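Local coordinates for protein UDP-glucose 4-epimerase (Brucella ovis, PDB 4WOK) that probably interconverts UDP-glucose and UDP-galactose by inverting the sugar C4 centre with bound NAD as the redox cofactor, at residues 223-227 and 228-232; 270-273 and 274-278. The protein carries 2 engineered substitutions. All coordinates share one frame; numbering follows the deposited sequence.

Contact 1 (223-227 and 228-232)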
ATOM      1  N   GLU A 223       3.755  26.068   4.627  1.00 60.52           N
ATOM      2  CA  GLU A 223       2.981  26.545   5.776  1.00 63.09           C
ATOM      3  C   GLU A 223       2.745  25.412   6.779  1.00 60.80           C
ATOM      4  O   GLU A 223       1.608  25.015   7.036  1.00 61.39           O
ATOM      5  CB  GLU A 223       1.646  27.141   5.326  1.00 64.45           C
ATOM      6  N   THR A 224       3.843  24.902   7.330  1.00 59.62           N
ATOM      7  CA  THR A 224       3.839  23.820   8.312  1.00 50.64           C
ATOM      8  C   THR A 224       4.716  24.212   9.496  1.00 54.67           C
ATOM      9  O   THR A 224       5.618  25.026   9.334  1.00 52.85           O
ATOM     10  CB  THR A 224       4.379  22.512   7.718  1.00 48.33           C
ATOM     11  OG1 THR A 224       5.775  22.676   7.424  1.00 46.06           O
ATOM     12  CG2 THR A 224       3.611  22.133   6.450  1.00 45.12           C
ATOM     13  N   PRO A 225       4.469  23.624  10.679  1.00 58.28           N
ATOM     14  CA  PRO A 225       5.254  23.951  11.876  1.00 63.23           C
ATOM     15  C   PRO A 225       6.772  24.043  11.659  1.00 66.10           C
ATOM     16  O   PRO A 225       7.368  24.983  12.182  1.00 64.68           O
ATOM     17  CB  PRO A 225       4.910  22.802  12.824  1.00 58.71           C
ATOM     18  CG  PRO A 225       3.489  22.493  12.490  1.00 52.97           C
ATOM     19  CD  PRO A 225       3.356  22.708  10.999  1.00 52.22           C
ATOM     20  N   ASP A 226       7.387  23.131  10.909  1.00 48.58           N
ATOM     21  CA  ASP A 226       8.839  23.226  10.713  1.00 51.67           C
ATOM     22  C   ASP A 226       9.217  23.652   9.302  1.00 52.01           C
ATOM     23  O   ASP A 226      10.399  23.719   8.960  1.00 52.46           O
ATOM     24  CB  ASP A 226       9.537  21.906  11.061  1.00 50.94           C
ATOM     25  CG  ASP A 226       9.011  20.719  10.261  1.00 48.32           C
ATOM     26  OD1 ASP A 226       8.618  20.887   9.087  1.00 49.69           O
ATOM     27  OD2 ASP A 226       9.009  19.606  10.824  1.00 47.05           O
ATOM     28  N   GLY A 227       8.212  23.939   8.485  1.00 47.96           N
ATOM     29  CA  GLY A 227       8.458  24.453   7.151  1.00 47.76           C
ATOM     30  C   GLY A 227       8.570  23.384   6.080  1.00 45.75           C
ATOM     31  O   GLY A 227       8.498  23.696   4.895  1.00 53.46           O
ATOM     32  N   THR A 228       8.761  22.129   6.484  1.00 44.53           N
ATOM     33  CA  THR A 228       8.845  21.039   5.512  1.00 42.66           C
ATOM     34  C   THR A 228       7.474  20.377   5.379  1.00 51.66           C
ATOM     35  O   THR A 228       6.637  20.476   6.278  1.00 46.45           O
ATOM     36  CB  THR A 228       9.918  19.978   5.887  1.00 42.91           C
ATOM     37  OG1 THR A 228       9.484  19.193   7.008  1.00 41.69           O
ATOM     38  CG2 THR A 228      11.253  20.642   6.202  1.00 43.16           C
ATOM     39  N   CYS A 229       7.234  19.701   4.259  1.00 48.60           N
ATOM     40  CA  CYS A 229       5.873  19.252   3.990  1.00 47.64           C
ATOM     41  C   CYS A 229       5.498  18.026   4.813  1.00 43.41           C
ATOM     42  O   CYS A 229       6.347  17.225   5.218  1.00 43.30           O
ATOM     43  CB  CYS A 229       5.667  18.969   2.502  1.00 52.11           C
ATOM     44  SG  CYS A 229       6.014  17.298   2.009  1.00 56.92           S
ATOM     45  N   ILE A 230       4.200  17.906   5.054  1.00 41.03           N
ATOM     46  CA  ILE A 230       3.650  16.890   5.925  1.00 39.98           C
ATOM     47  C   ILE A 230       2.897  15.855   5.088  1.00 39.22           C
ATOM     48  O   ILE A 230       2.100  16.209   4.219  1.00 36.16           O
ATOM     49  CB  ILE A 230       2.710  17.516   6.975  1.00 44.51           C
ATOM     50  CG1 ILE A 230       3.501  18.434   7.914  1.00 50.46           C
ATOM     51  CG2 ILE A 230       1.977  16.441   7.752  1.00 46.87           C
ATOM     52  CD1 ILE A 230       2.639  19.156   8.926  1.00 51.72           C
ATOM     53  N   ARG A 231       3.179  14.582   5.328  1.00 36.11           N
ATOM     54  CA  ARG A 231       2.511  13.506   4.583  1.00 35.88           C
ATOM     55  C   ARG A 231       2.100  12.407   5.552  1.00 38.53           C
ATOM     56  O   ARG A 231       2.351  12.506   6.761  1.00 40.64           O
ATOM     57  CB  ARG A 231       3.427  12.966   3.480  1.00 37.61           C
ATOM     58  CG  ARG A 231       3.819  14.004   2.420  1.00 41.40           C
ATOM     59  CD  ARG A 231       2.649  14.298   1.490  1.00 44.43           C
ATOM     60  NE  ARG A 231       2.970  15.245   0.421  1.00 40.70           N
ATOM     61  CZ  ARG A 231       2.724  16.551   0.481  1.00 44.76           C
ATOM     62  NH1 ARG A 231       2.173  17.071   1.569  1.00 42.95           N
ATOM     63  NH2 ARG A 231       3.033  17.340  -0.542  1.00 39.86           N
ATOM     64  N   ASP A 232       1.493  11.349   5.022  1.00 33.29           N
ATOM     65  CA  ASP A 232       0.785  10.372   5.842  1.00 35.49           C
ATOM     66  C   ASP A 232       1.461   9.015   5.768  1.00 37.41           C
ATOM     67  O   ASP A 232       1.572   8.436   4.684  1.00 31.14           O
ATOM     68  CB  ASP A 232      -0.661  10.272   5.367  1.00 35.34           C
ATOM     69  CG  ASP A 232      -1.562   9.588   6.363  1.00 45.89           C
ATOM     70  OD1 ASP A 232      -1.068   9.078   7.390  1.00 59.03           O
ATOM     71  OD2 ASP A 232      -2.779   9.567   6.109  1.00 41.23           O
TER
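The carboxylate of Asp226 is met twice by Thr228, both times at OD1. The backbone N of Thr228 reaches it nearly along the C-O axis at 2.9 Å, whereas the hydroxyl OG1 of Thr228 donates from above the carboxylate plane, 39° out of it, with OG1 2.8 Å from OD1. The other oxygen, OD2, is taken by Ser268 OG, so that both oxygens of the group are tied down and its rotation is restricted. The second flat group, the guanidinium of Arg231, carries Cys229 SG over the centre of one face, 3.7 Å above the plane, and its NH1 turns back onto Ile230 O at 2.8 Å.

The bond from Thr228 N to Asp226 OD1 closes an Asx turn, which overlaps the end of a type I beta turn from Thr224 to Gly227 and leads the chain into strand 230-235, the middle strand of a three-stranded mixed sheet. Gly227, which ends the beta turn with its N bonded to Thr224 O, has a positive phi of 91°. With chi1 at 67°, Thr224 OG1 sits between its backbone N and carbonyl carbon, and from there it donates to Thr228 O at 2.6 Å, lying out of that carbonyl's plane. The methyl CD1 of Ile230 lies alongside Thr224, 4.0 Å from its CB, and also approaches Pro225 CD at 4.2 Å.

Contact 2 (270-273 and 274-278)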
ATOM      1  N   ARG A 270      11.195  16.772   8.055  1.00 40.73           N
ATOM      2  CA  ARG A 270      12.146  17.091   9.110  1.00 41.55           C
ATOM      3  C   ARG A 270      12.034  16.088  10.253  1.00 45.75           C
ATOM      4  O   ARG A 270      13.050  15.570  10.720  1.00 44.37           O
ATOM      5  CB  ARG A 270      11.930  18.521   9.624  1.00 45.60           C
ATOM      6  CG  ARG A 270      12.897  18.945  10.726  1.00 52.58           C
ATOM      7  CD  ARG A 270      14.334  19.040  10.212  1.00 60.94           C
ATOM      8  NE  ARG A 270      14.501  20.110   9.230  1.00 62.90           N
ATOM      9  CZ  ARG A 270      15.420  20.108   8.268  1.00 62.02           C
ATOM     10  NH1 ARG A 270      16.264  19.087   8.150  1.00 55.14           N
ATOM     11  NH2 ARG A 270      15.489  21.125   7.417  1.00 60.29           N
ATOM     12  N   GLU A 271      10.805  15.790  10.678  1.00 47.36           N
ATOM     13  CA  GLU A 271      10.588  14.830  11.760  1.00 46.49           C
ATOM     14  C   GLU A 271      11.231  13.493  11.429  1.00 46.46           C
ATOM     15  O   GLU A 271      11.880  12.869  12.268  1.00 40.71           O
ATOM     16  CB  GLU A 271       9.099  14.614  12.020  1.00 48.58           C
ATOM     17  CG  GLU A 271       8.316  15.821  12.512  1.00 56.69           C
ATOM     18  CD  GLU A 271       6.839  15.489  12.684  1.00 65.03           C
ATOM     19  OE1 GLU A 271       6.512  14.696  13.591  1.00 72.43           O
ATOM     20  OE2 GLU A 271       6.007  15.993  11.900  1.00 61.39           O
ATOM     21  N   ILE A 272      11.036  13.055  10.190  1.00 44.44           N
ATOM     22  CA  ILE A 272      11.576  11.785   9.741  1.00 39.12           C
ATOM     23  C   ILE A 272      13.099  11.793   9.776  1.00 38.85           C
ATOM     24  O   ILE A 272      13.723  10.897  10.335  1.00 38.70           O
ATOM     25  CB  ILE A 272      11.079  11.449   8.319  1.00 39.70           C
ATOM     26  CG1 ILE A 272       9.617  11.005   8.387  1.00 37.54           C
ATOM     27  CG2 ILE A 272      11.936  10.360   7.685  1.00 37.57           C
ATOM     28  CD1 ILE A 272       8.914  11.026   7.061  1.00 39.19           C
ATOM     29  N   VAL A 273      13.692  12.816   9.181  1.00 39.16           N
ATOM     30  CA  VAL A 273      15.138  12.954   9.169  1.00 42.24           C
ATOM     31  C   VAL A 273      15.685  13.017  10.599  1.00 42.64           C
ATOM     32  O   VAL A 273      16.653  12.331  10.935  1.00 40.44           O
ATOM     33  CB  VAL A 273      15.551  14.202   8.369  1.00 42.29           C
ATOM     34  CG1 VAL A 273      16.949  14.651   8.736  1.00 51.69           C
ATOM     35  CG2 VAL A 273      15.430  13.910   6.884  1.00 45.84           C
ATOM     36  N   GLN A 274      15.035  13.806  11.445  1.00 41.03           N
ATOM     37  CA  GLN A 274      15.439  13.912  12.848  1.00 49.49           C
ATOM     38  C   GLN A 274      15.370  12.569  13.558  1.00 48.61           C
ATOM     39  O   GLN A 274      16.289  12.192  14.281  1.00 41.76           O
ATOM     40  CB  GLN A 274      14.558  14.913  13.587  1.00 57.74           C
ATOM     41  CG  GLN A 274      14.764  16.355  13.193  1.00 64.56           C
ATOM     42  CD  GLN A 274      13.776  17.272  13.893  1.00 71.58           C
ATOM     43  OE1 GLN A 274      12.585  16.960  13.994  1.00 68.48           O
ATOM     44  NE2 GLN A 274      14.267  18.401  14.392  1.00 72.33           N
ATOM     45  N   SER A 275      14.272  11.849  13.340  1.00 40.88           N
ATOM     46  CA  SER A 275      14.061  10.555  13.977  1.00 42.91           C
ATOM     47  C   SER A 275      15.138   9.554  13.561  1.00 41.61           C
ATOM     48  O   SER A 275      15.664   8.822  14.399  1.00 42.29           O
ATOM     49  CB  SER A 275      12.667  10.017  13.635  1.00 46.89           C
ATOM     50  OG  SER A 275      12.399   8.813  14.332  1.00 54.39           O
ATOM     51  N   ILE A 276      15.464   9.527  12.271  1.00 39.14           N
ATOM     52  CA  ILE A 276      16.514   8.649  11.759  1.00 38.50           C
ATOM     53  C   ILE A 276      17.874   8.926  12.412  1.00 43.91           C
ATOM     54  O   ILE A 276      18.581   7.999  12.824  1.00 42.78           O
ATOM     55  CB  ILE A 276      16.658   8.792  10.235  1.00 37.80           C
ATOM     56  CG1 ILE A 276      15.416   8.244   9.529  1.00 37.05           C
ATOM     57  CG2 ILE A 276      17.907   8.080   9.738  1.00 37.32           C
ATOM     58  CD1 ILE A 276      15.380   8.528   8.043  1.00 38.96           C
ATOM     59  N   GLY A 277      18.240  10.201  12.494  1.00 43.57           N
ATOM     60  CA  GLY A 277      19.511  10.587  13.086  1.00 48.05           C
ATOM     61  C   GLY A 277      19.592  10.150  14.538  1.00 48.49           C
ATOM     62  O   GLY A 277      20.612   9.640  15.004  1.00 49.47           O
ATOM     63  N   ARG A 278      18.485  10.336  15.242  1.00 44.04           N
ATOM     64  CA  ARG A 278      18.378   9.999  16.655  1.00 47.52           C
ATOM     65  C   ARG A 278      18.465   8.498  16.928  1.00 51.82           C
ATOM     66  O   ARG A 278      19.201   8.065  17.811  1.00 50.19           O
ATOM     67  CB  ARG A 278      17.064  10.544  17.201  1.00 47.05           C
ATOM     68  CG  ARG A 278      16.875  10.394  18.689  1.00 57.35           C
ATOM     69  CD  ARG A 278      15.478  10.852  19.067  1.00 67.09           C
ATOM     70  NE  ARG A 278      15.076  12.015  18.279  1.00 74.29           N
ATOM     71  CZ  ARG A 278      13.976  12.078  17.533  1.00 75.80           C
ATOM     72  NH1 ARG A 278      13.144  11.042  17.477  1.00 79.07           N
ATOM     73  NH2 ARG A 278      13.703  13.182  16.849  1.00 73.49           N
TER
HETATM   74  O   HOH W   1      11.360  12.987  15.034  1.00 46.47           O
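Arg270 and Gln274 meet one turn apart on helix 269-280, their side chains crossing at about a right angle, with Arg270 CG 3.7 Å from Gln274 CD. Regular alpha-helical i to i+4 bonding runs through the segments, for instance from Gln274 N to Arg270 O at 2.8 Å and from Gly277 N to Val273 O at 3.1 Å. The two flanks of the helix differ sharply.

On the buried flank, Ile272 CG2 packs against Ile276 CD1 at 3.9 Å, the two side chains inclined to one another. In Ile272 the touching CG2 stands anti to the backbone N; in Ile276, CG1 lies beside the backbone N (chi1 -68°) and the extended chain carries CD1 back to Ile272. Both bear on helix 200-209; Ile276 additionally touches Ile323 of helix 319-326, against which Ser275 also lies. Val273 turns instead to Val286 of strand 286-289.

The other flank, formed by Gln274 and Arg278, is exposed. Here the aliphatic stem of Arg270, CG and then CD, lies against the amide group of Gln274. Arg278 folds back so that Gln274 O lies 3.7 Å above one face of its guanidinium, offset toward the rim. A water in the guanidinium plane accepts from Arg278 NH2 at 3.0 Å and donates to Glu271 O at 2.8 Å, giving that carbonyl a second donor beside Ser275 N.

How the contacts relate
Contacts 1 and 2 follow one another along the chain, with centres about 14 Å apart, and meet where helix 269-280 begins. Thr228 OG1 lies 3.1 Å from Arg270 N, a probable hydrogen bond, and Asp226 OD2 packs 3.3 Å from Arg270 CB. The negative carboxylate of Asp226 thus sits near the helix start, where it may interact favourably with the helix dipole. Ser268, which also holds Asp226, bonds through its backbone N to Glu271 OE2. Neither contact supplies NAD-pocket residues or the zinc ligands Glu192, His194, Glu197 and His199, which all come earlier in the chain; in contact 2, the Ile272 side chain is about 12 Å from NAD and about 13 Å from the zinc ion.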